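Local coordinates for putative 4-hydroxybenzoyl-CoA thioesterase (Geobacillus stearothermophilus, PDB 2OIW), which is predicted to hydrolyse thioesters of the acyl-CoA type, as a hot-dog-fold thioesterase of the 4-hydroxybenzoyl-CoA thioesterase family, at the interface of chains A and B. Numbering follows the deposited sequence. Chains: chain A/B, putative 4-hydroxybenzoyl-CoA thioesterase.

The interface of chains A and B. Residues chain A 24, 28, 58, 60, 62; chain B 28, 55, 57-58.
The phenol ring of A:Tyr62 takes B:Ile55 on one face, where methyl CG2 sits 3.9 Å from the ring centroid in a CH-pi contact displaced toward the rim. A:Val60 CG1, from the ring's own strand, lies over the opposite face, and the backbone N of B:Arg57 stands at the edge, in plane. The site belongs to the two-fold interface of a predicted thioesterase of the hot-dog fold, in which strand 53-62 of each chain pairs antiparallel with its partner, probably continuing the sheet from one subunit into the next; such dimers are usual in the family, and the contact is likely the biological one. The bridge joins A:Val60 and B:Met58: A:Val60 N donates to B:Met58 O at 2.9 Å, and B:Met58 N returns a bond to A:Val60 O at 3.0 Å. B:Ile55 has CG1 anti to its backbone N (chi1 -166°), which places CG2 between backbone N and carbonyl carbon and points it at both the ring and A:Asn24; it meets A:Asn24 CB at 3.4 Å, the two side chains lying roughly perpendicular. The A:Tyr62 hydroxyl donates to A:Asn24 O at 2.8 Å from above the carbonyl plane, tying the ring to 3-10 helix 24-26. Selenomethionine B:Met58 runs alongside A:Val60, both directed to the same side, and its terminal methyl CE, whose exact position is doubtful, lies by A:Val60 CG2 at 3.4 Å. The same methyl lies 3.5 Å from the selenium atom SE of A:Met58, also selenomethionine, the two side chains crossing at a slant. Water 1 links the A:Asn24 amide oxygen OD1 to B:Pro28 O, while water 2 connects the carbonyls of A:Tyr62 and B:Ile55.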
ATOM      1  N   ASN A  24      -5.678  -8.565  -4.637  1.00 20.79           N
ATOM      2  CA  ASN A  24      -4.680  -9.048  -5.603  1.00 20.32           C
ATOM      3  C   ASN A  24      -3.340  -8.278  -5.621  1.00 20.37           C
ATOM      4  O   ASN A  24      -2.293  -8.880  -5.894  1.00 20.05           O
ATOM      5  CB  ASN A  24      -5.308  -9.058  -6.990  1.00 21.50           C
ATOM      6  CG  ASN A  24      -5.348  -7.674  -7.621  1.00 20.66           C
ATOM      7  OD1 ASN A  24      -4.403  -7.267  -8.255  1.00 27.14           O
ATOM      8  ND2 ASN A  24      -6.439  -6.973  -7.469  1.00 24.42           N
ATOM      9  N   PRO A  28       1.940  -9.403  -5.072  1.00 16.88           N
ATOM     10  CA  PRO A  28       3.285  -8.979  -5.400  1.00 17.09           C
ATOM     11  C   PRO A  28       4.033  -8.378  -4.206  1.00 17.48           C
ATOM     12  O   PRO A  28       5.259  -8.392  -4.199  1.00 17.31           O
ATOM     13  CB  PRO A  28       3.056  -7.927  -6.495  1.00 17.86           C
ATOM     14  CG  PRO A  28       1.800  -8.341  -7.135  1.00 17.78           C
ATOM     15  CD  PRO A  28       0.947  -8.815  -5.996  1.00 16.20           C
HETATM   16  N   MSE A  58       7.029  -9.680 -14.279  1.00 26.51           N
HETATM   17  CA  MSE A  58       6.391 -10.583 -13.303  1.00 30.74           C
HETATM   18  C   MSE A  58       5.119 -11.224 -13.850  1.00 26.52           C
HETATM   19  O   MSE A  58       4.435 -10.647 -14.693  1.00 24.78           O
HETATM   20  CB  MSE A  58       6.066  -9.863 -12.002  1.00 29.62           C
HETATM   21  CG  MSE A  58       4.703  -9.135 -12.048  1.00 36.03           C
HETATM   22 SE   MSE A  58       4.118  -8.498 -10.288  1.00 47.93          SE
HETATM   23  CE  MSE A  58       5.777  -7.675  -9.625  1.00 39.16           C
ATOM     24  N   VAL A  60       1.710 -13.728 -12.212  1.00 21.14           N
ATOM     25  CA  VAL A  60       1.101 -14.304 -11.007  1.00 19.53           C
ATOM     26  C   VAL A  60      -0.151 -15.031 -11.441  1.00 19.69           C
ATOM     27  O   VAL A  60      -0.930 -14.486 -12.247  1.00 17.68           O
ATOM     28  CB  VAL A  60       0.751 -13.218  -9.953  1.00 18.91           C
ATOM     29  CG1 VAL A  60      -0.038 -13.806  -8.796  1.00 16.46           C
ATOM     30  CG2 VAL A  60       2.005 -12.487  -9.444  1.00 18.83           C
ATOM     31  N   TYR A  62      -3.477 -16.558  -9.688  1.00 19.97           N
ATOM     32  CA  TYR A  62      -4.260 -16.489  -8.456  1.00 19.92           C
ATOM     33  C   TYR A  62      -5.095 -17.760  -8.389  1.00 20.16           C
ATOM     34  O   TYR A  62      -6.082 -17.880  -9.102  1.00 20.41           O
ATOM     35  CB  TYR A  62      -5.132 -15.222  -8.463  1.00 20.05           C
ATOM     36  CG  TYR A  62      -4.307 -13.927  -8.401  1.00 20.76           C
ATOM     37  CD1 TYR A  62      -3.952 -13.354  -7.158  1.00 23.47           C
ATOM     38  CD2 TYR A  62      -3.888 -13.276  -9.571  1.00 18.92           C
ATOM     39  CE1 TYR A  62      -3.197 -12.166  -7.088  1.00 20.57           C
ATOM     40  CE2 TYR A  62      -3.144 -12.091  -9.515  1.00 20.79           C
ATOM     41  CZ  TYR A  62      -2.800 -11.551  -8.259  1.00 21.62           C
ATOM     42  OH  TYR A  62      -2.054 -10.403  -8.179  1.00 22.81           O
TER
ATOM     43  N   PRO B  28       0.749  -2.868 -10.483  1.00 18.97           N
ATOM     44  CA  PRO B  28      -0.550  -3.536 -10.388  1.00 18.89           C
ATOM     45  C   PRO B  28      -1.648  -2.725  -9.674  1.00 18.54           C
ATOM     46  O   PRO B  28      -2.825  -2.934  -9.952  1.00 18.21           O
ATOM     47  CB  PRO B  28      -0.218  -4.794  -9.552  1.00 18.71           C
ATOM     48  CG  PRO B  28       1.171  -5.069  -9.901  1.00 18.27           C
ATOM     49  CD  PRO B  28       1.803  -3.710  -9.892  1.00 19.31           C
ATOM     50  N   ILE B  55      -9.872 -11.666 -10.163  1.00 21.65           N
ATOM     51  CA  ILE B  55      -8.683 -11.780 -11.008  1.00 21.91           C
ATOM     52  C   ILE B  55      -8.148 -13.220 -10.906  1.00 22.68           C
ATOM     53  O   ILE B  55      -8.139 -13.830  -9.799  1.00 22.84           O
ATOM     54  CB  ILE B  55      -7.583 -10.689 -10.693  1.00 22.13           C
ATOM     55  CG1 ILE B  55      -6.526 -10.642 -11.824  1.00 21.74           C
ATOM     56  CG2 ILE B  55      -6.918 -10.962  -9.330  1.00 21.11           C
ATOM     57  CD1 ILE B  55      -5.590  -9.455 -11.821  1.00 22.14           C
ATOM     58  N   ARG B  57      -5.250 -14.149 -13.134  1.00 22.50           N
ATOM     59  CA  ARG B  57      -3.897 -14.100 -13.588  1.00 25.03           C
ATOM     60  C   ARG B  57      -3.522 -12.697 -14.050  1.00 25.99           C
ATOM     61  O   ARG B  57      -4.374 -11.918 -14.498  1.00 24.09           O
ATOM     62  CB  ARG B  57      -3.677 -15.131 -14.693  1.00 25.59           C
ATOM     63  CG  ARG B  57      -3.514 -14.584 -16.068  1.00 30.76           C
ATOM     64  CD  ARG B  57      -2.698 -15.547 -16.917  1.00 36.05           C
ATOM     65  NE  ARG B  57      -1.550 -16.062 -16.164  1.00 39.94           N
ATOM     66  CZ  ARG B  57      -0.267 -15.758 -16.399  1.00 42.39           C
ATOM     67  NH1 ARG B  57       0.062 -14.923 -17.376  1.00 43.24           N
ATOM     68  NH2 ARG B  57       0.691 -16.304 -15.654  1.00 40.86           N
HETATM   69  N   MSE B  58      -2.237 -12.395 -13.923  1.00 27.22           N
HETATM   70  CA  MSE B  58      -1.707 -11.113 -14.346  1.00 31.88           C
HETATM   71  C   MSE B  58      -0.285 -11.311 -14.810  1.00 27.21           C
HETATM   72  O   MSE B  58       0.431 -12.168 -14.293  1.00 23.51           O
HETATM   73  CB  MSE B  58      -1.742 -10.102 -13.196  1.00 31.07           C
HETATM   74  CG  MSE B  58      -0.416  -9.939 -12.491  1.00 36.79           C
HETATM   75 SE   MSE B  58      -0.389  -8.452 -11.237  1.00 51.00          SE
HETATM   76  CE  MSE B  58       0.700  -9.337  -9.868  1.00 41.87           C
TER
HETATM   77  O   HOH W   1      -3.831  -5.425 -10.498  1.00 17.26           O
HETATM   78  O   HOH W   2      -8.652 -16.776  -8.834  1.00 38.48           O